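Local coordinates for solute-binding protein Csal_2479 (Chromohalobacter salexigens, PDB 4P1L), which binds D-glucuronate and probably hands it to a tripartite ATP-independent periplasmic (TRAP) transporter for uptake into the cytoplasm, at residues K263-R266 with A267-E271; G272-A275 with S276-K279. All blocks are in the same frame, centred on the assembly; numbering follows the deposited sequence.

Contact 1: K263-R266 with A267-E271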
loop_
_atom_site.group_PDB
_atom_site.type_symbol
_atom_site.label_atom_id
_atom_site.label_comp_id
_atom_site.label_asym_id
_atom_site.label_seq_id
_atom_site.Cartn_x
_atom_site.Cartn_y
_atom_site.Cartn_z
ATOM N N LYS A 263 -14.191 6.836 -1.149
ATOM C CA LYS A 263 -15.378 6.046 -0.840
ATOM C C LYS A 263 -15.639 5.036 -1.978
ATOM O O LYS A 263 -15.971 3.860 -1.747
ATOM C CB LYS A 263 -16.581 6.964 -0.615
ATOM C CG LYS A 263 -17.831 6.235 -0.145
ATOM C CD LYS A 263 -18.861 7.207 0.462
ATOM C CE LYS A 263 -20.254 6.592 0.563
ATOM N NZ LYS A 263 -21.009 6.668 -0.729
ATOM N N GLU A 264 -15.459 5.505 -3.205
ATOM C CA GLU A 264 -15.670 4.671 -4.392
ATOM C C GLU A 264 -14.601 3.580 -4.435
ATOM O O GLU A 264 -14.906 2.406 -4.638
ATOM C CB GLU A 264 -15.598 5.500 -5.682
ATOM C CG GLU A 264 -15.762 4.627 -6.926
ATOM C CD GLU A 264 -15.559 5.358 -8.245
ATOM O OE1 GLU A 264 -15.189 6.543 -8.243
ATOM O OE2 GLU A 264 -15.777 4.733 -9.296
ATOM N N GLN A 265 -13.345 3.985 -4.246
ATOM C CA GLN A 265 -12.238 3.040 -4.268
ATOM C C GLN A 265 -12.446 1.897 -3.275
ATOM O O GLN A 265 -12.137 0.747 -3.577
ATOM C CB GLN A 265 -10.925 3.735 -3.962
ATOM C CG GLN A 265 -9.719 2.837 -4.173
ATOM C CD GLN A 265 -9.295 2.048 -2.944
ATOM O OE1 GLN A 265 -9.687 2.333 -1.815
ATOM N NE2 GLN A 265 -8.473 1.057 -3.166
ATOM N N ARG A 266 -12.939 2.201 -2.079
ATOM C CA ARG A 266 -13.100 1.146 -1.068
ATOM C C ARG A 266 -14.217 0.157 -1.448
ATOM O O ARG A 266 -14.094 -1.049 -1.210
ATOM C CB ARG A 266 -13.348 1.754 0.303
ATOM C CG ARG A 266 -12.177 2.608 0.785
ATOM C CD ARG A 266 -12.512 3.249 2.109
ATOM N NE ARG A 266 -11.537 4.258 2.499
ATOM C CZ ARG A 266 -11.574 4.900 3.658
ATOM N NH1 ARG A 266 -12.497 4.611 4.568
ATOM N NH2 ARG A 266 -10.648 5.797 3.930
ATOM N N ALA A 267 -15.273 0.661 -2.071
ATOM C CA ALA A 267 -16.338 -0.198 -2.577
ATOM C C ALA A 267 -15.838 -1.078 -3.733
ATOM O O ALA A 267 -16.106 -2.286 -3.757
ATOM C CB ALA A 267 -17.555 0.646 -3.022
ATOM N N LEU A 268 -15.144 -0.461 -4.700
ATOM C CA LEU A 268 -14.556 -1.189 -5.831
ATOM C C LEU A 268 -13.553 -2.224 -5.341
ATOM O O LEU A 268 -13.433 -3.332 -5.905
ATOM C CB LEU A 268 -13.837 -0.229 -6.769
ATOM C CG LEU A 268 -14.716 0.749 -7.530
ATOM C CD1 LEU A 268 -13.849 1.728 -8.351
ATOM C CD2 LEU A 268 -15.698 -0.014 -8.428
ATOM N N TRP A 269 -12.811 -1.837 -4.309
ATOM C CA TRP A 269 -11.819 -2.718 -3.720
ATOM C C TRP A 269 -12.410 -4.048 -3.257
ATOM O O TRP A 269 -11.891 -5.116 -3.586
ATOM C CB TRP A 269 -11.112 -2.058 -2.539
ATOM C CG TRP A 269 -10.051 -2.960 -2.026
ATOM C CD1 TRP A 269 -10.087 -3.709 -0.882
ATOM C CD2 TRP A 269 -8.798 -3.254 -2.660
ATOM N NE1 TRP A 269 -8.936 -4.454 -0.767
ATOM C CE2 TRP A 269 -8.133 -4.204 -1.853
ATOM C CE3 TRP A 269 -8.188 -2.831 -3.844
ATOM C CZ2 TRP A 269 -6.870 -4.699 -2.167
ATOM C CZ3 TRP A 269 -6.934 -3.328 -4.164
ATOM C CH2 TRP A 269 -6.297 -4.272 -3.334
ATOM N N GLU A 270 -13.465 -4.000 -2.456
ATOM C CA GLU A 270 -14.069 -5.242 -1.958
ATOM C C GLU A 270 -14.500 -6.170 -3.101
ATOM O O GLU A 270 -14.236 -7.376 -3.088
ATOM C CB GLU A 270 -15.255 -4.923 -1.054
ATOM C CG GLU A 270 -14.866 -4.197 0.214
ATOM C CD GLU A 270 -13.811 -4.951 1.021
ATOM O OE1 GLU A 270 -13.997 -6.177 1.246
ATOM O OE2 GLU A 270 -12.790 -4.326 1.414
ATOM N N GLU A 271 -15.144 -5.603 -4.112
ATOM C CA GLU A 271 -15.575 -6.400 -5.250
ATOM C C GLU A 271 -14.363 -6.960 -5.963
ATOM O O GLU A 271 -14.358 -8.115 -6.388
ATOM C CB GLU A 271 -16.391 -5.549 -6.225
ATOM C CG GLU A 271 -17.182 -6.361 -7.241
ATOM C CD GLU A 271 -16.413 -6.680 -8.518
ATOM O OE1 GLU A 271 -15.449 -5.942 -8.853
ATOM O OE2 GLU A 271 -16.793 -7.664 -9.206
HETATM O O HOH W 1 -12.741 -1.729 1.111
#
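The indole of W269 and the amide of Q265 lie side by side and point the same way, their planes 31° apart. NE2 of Q265 approaches the ring obliquely, 4.0 Å from CE3 of W269, while a carboxylate oxygen, OE2 of E270, sits in the ring plane at its edge. With CG anti to the backbone N (chi1 -176°), the indole swings off the helix to touch Y36, P37 and N208, a glucuronate-binding residue; the W269 side chain itself comes to about 6 Å from the bound sugar, between nearest atoms. The Q265 amide is pinned at both ends, by N38 through NE2 and by the backbone N of G142 through OE1. All this lies on one long helix, 248-282, of the TRAP-type solute-binding fold, whose i to i+4 ladder runs through both segments. L268 N to E264 O, at 2.9 Å, is its straightest rung here (176°), whereas E270 N to R266 O stretches to 3.3 Å. R266 O also accepts from a water at 2.8 Å, which donates in turn to OE2 of E270, bridging backbone and carboxylate. The extended chain of E264 crosses L268 at a slant, OE2 of E264 lying 3.7 Å from CD1 of L268, and its OE1 hydrogen-bonds to S44 OG. Cut back to an alanine, this position is likely to lose the cover over L268 CD1 and leave S44 without its carboxylate mate. The R266 guanidinium forms a salt bridge with D119 through NH1 and donates from NH2 to W140 O.

Contact 2: G272-A275 with S276-K279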
loop_
_atom_site.group_PDB
_atom_site.type_symbol
_atom_site.label_atom_id
_atom_site.label_comp_id
_atom_site.label_asym_id
_atom_site.label_seq_id
_atom_site.Cartn_x
_atom_site.Cartn_y
_atom_site.Cartn_z
ATOM N N GLY A 272 -13.331 -6.135 -6.081
ATOM C CA GLY A 272 -12.144 -6.499 -6.823
ATOM C C GLY A 272 -11.411 -7.664 -6.160
ATOM O O GLY A 272 -10.869 -8.540 -6.830
ATOM N N VAL A 273 -11.371 -7.654 -4.835
ATOM C CA VAL A 273 -10.731 -8.734 -4.110
ATOM C C VAL A 273 -11.438 -10.056 -4.391
ATOM O O VAL A 273 -10.779 -11.073 -4.613
ATOM C CB VAL A 273 -10.710 -8.473 -2.616
ATOM C CG1 VAL A 273 -10.326 -9.737 -1.855
ATOM C CG2 VAL A 273 -9.736 -7.334 -2.318
ATOM N N GLN A 274 -12.766 -10.040 -4.378
ATOM C CA GLN A 274 -13.515 -11.269 -4.622
ATOM C C GLN A 274 -13.369 -11.732 -6.053
ATOM O O GLN A 274 -13.211 -12.932 -6.302
ATOM C CB GLN A 274 -14.989 -11.118 -4.244
ATOM C CG GLN A 274 -15.233 -11.143 -2.734
ATOM C CD GLN A 274 -14.490 -12.278 -2.008
ATOM O OE1 GLN A 274 -14.778 -13.466 -2.199
ATOM N NE2 GLN A 274 -13.530 -11.903 -1.173
ATOM N N ALA A 275 -13.397 -10.802 -7.000
ATOM C CA ALA A 275 -13.221 -11.178 -8.407
ATOM C C ALA A 275 -11.817 -11.733 -8.662
ATOM O O ALA A 275 -11.659 -12.700 -9.439
ATOM C CB ALA A 275 -13.478 -10.007 -9.317
ATOM N N SER A 276 -10.802 -11.118 -8.043
ATOM C CA SER A 276 -9.431 -11.604 -8.234
ATOM C C SER A 276 -9.291 -13.001 -7.614
ATOM O O SER A 276 -8.703 -13.921 -8.217
ATOM C CB SER A 276 -8.378 -10.620 -7.680
ATOM O OG SER A 276 -8.284 -9.484 -8.531
ATOM N N LYS A 277 -9.859 -13.186 -6.424
ATOM C CA LYS A 277 -9.790 -14.499 -5.777
ATOM C C LYS A 277 -10.406 -15.608 -6.615
ATOM O O LYS A 277 -9.835 -16.700 -6.738
ATOM C CB LYS A 277 -10.462 -14.475 -4.417
ATOM C CG LYS A 277 -10.313 -15.761 -3.642
ATOM C CD LYS A 277 -10.873 -15.603 -2.242
ATOM C CE LYS A 277 -10.898 -16.930 -1.521
ATOM N NZ LYS A 277 -11.562 -16.802 -0.214
ATOM N N GLN A 278 -11.580 -15.350 -7.176
ATOM C CA GLN A 278 -12.258 -16.375 -7.961
ATOM C C GLN A 278 -11.445 -16.698 -9.212
ATOM O O GLN A 278 -11.339 -17.855 -9.622
ATOM C CB GLN A 278 -13.670 -15.942 -8.354
ATOM C CG GLN A 278 -14.536 -17.128 -8.841
ATOM C CD GLN A 278 -14.517 -18.323 -7.873
ATOM O OE1 GLN A 278 -14.847 -18.195 -6.684
ATOM N NE2 GLN A 278 -14.103 -19.486 -8.379
ATOM N N LYS A 279 -10.851 -15.674 -9.802
ATOM C CA LYS A 279 -10.050 -15.879 -10.992
ATOM C C LYS A 279 -8.832 -16.755 -10.695
ATOM O O LYS A 279 -8.552 -17.703 -11.406
ATOM C CB LYS A 279 -9.616 -14.543 -11.585
ATOM C CG LYS A 279 -8.557 -14.668 -12.670
ATOM C CD LYS A 279 -8.331 -13.339 -13.367
ATOM C CE LYS A 279 -7.206 -13.430 -14.380
ATOM N NZ LYS A 279 -6.719 -12.086 -14.852
#
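Backbone hydrogen bonds carry most of this contact, four successive i to i+4 links from S276, K277, Q278 and K279 back to G272, V273, Q274 and A275. They lengthen steadily along the chain. The first, S276 N to G272 O, measures 2.8 Å. The last, K279 N to A275 O, measures 3.1 Å. All are moderately bent, with N-H...O angles between 154° and 160°.

Side chains meet the preceding turn mainly through their CB atoms, which rest against its carbonyl oxygens. CB of K277 lies 3.4 Å from V273 O, and CB of K279 is 3.5 Å from A275 O. Beyond that point both lysines run out extended and leave the turn behind. Q274, whose chain bends, brings its amide back alongside K277, though OE1 of Q274 comes no closer to CD of K277 than 4.5 Å, a loose touch.

The polar ends mostly find partners farther off. In S276 the hydroxyl stands beside its own backbone N, anti to the carbonyl carbon (chi1 -73°), which places OG 3.2 Å from G272 O, and OG is hydrogen-bonded to OE1 of E213. The other carboxylate oxygen of E213 forms a salt bridge with K279 NZ, so this buried serine and an exposed lysine one turn later grip the same group, which would probably hold its rotation. Q278 instead turns along the helix, its NE2 bonded to D282.

Side-chain packing is against helix 209-214, where V273 touches Y209 and P210, S276 also meets P210, and K277 lies on Y209. The arrangement is that of a regular alpha-helix packed on one flank, here the later part of the long helix of a TRAP solute-binding protein, set against the helix that follows the glucuronate-binding N207 and N208.

In the fold
Followed from the N terminus, the chain enters helix 248-282 and passes through contact 1, then contact 2, in series. Neither encloses a long loop: each joins consecutive turns of the same helix, and they neither nest nor cross. Contact 2 opens at the residue after contact 1 ends, their centres about 13 Å apart. What changes along the helix is its surroundings. Residues 263-271 lie against helix 37-52 and reach the end of strand 135-141; residues 272-279 lie against helix 209-214. One helix thus spans both neighbourhoods, and N208, just before helix 209-214, brings the glucuronate site close to it at W269.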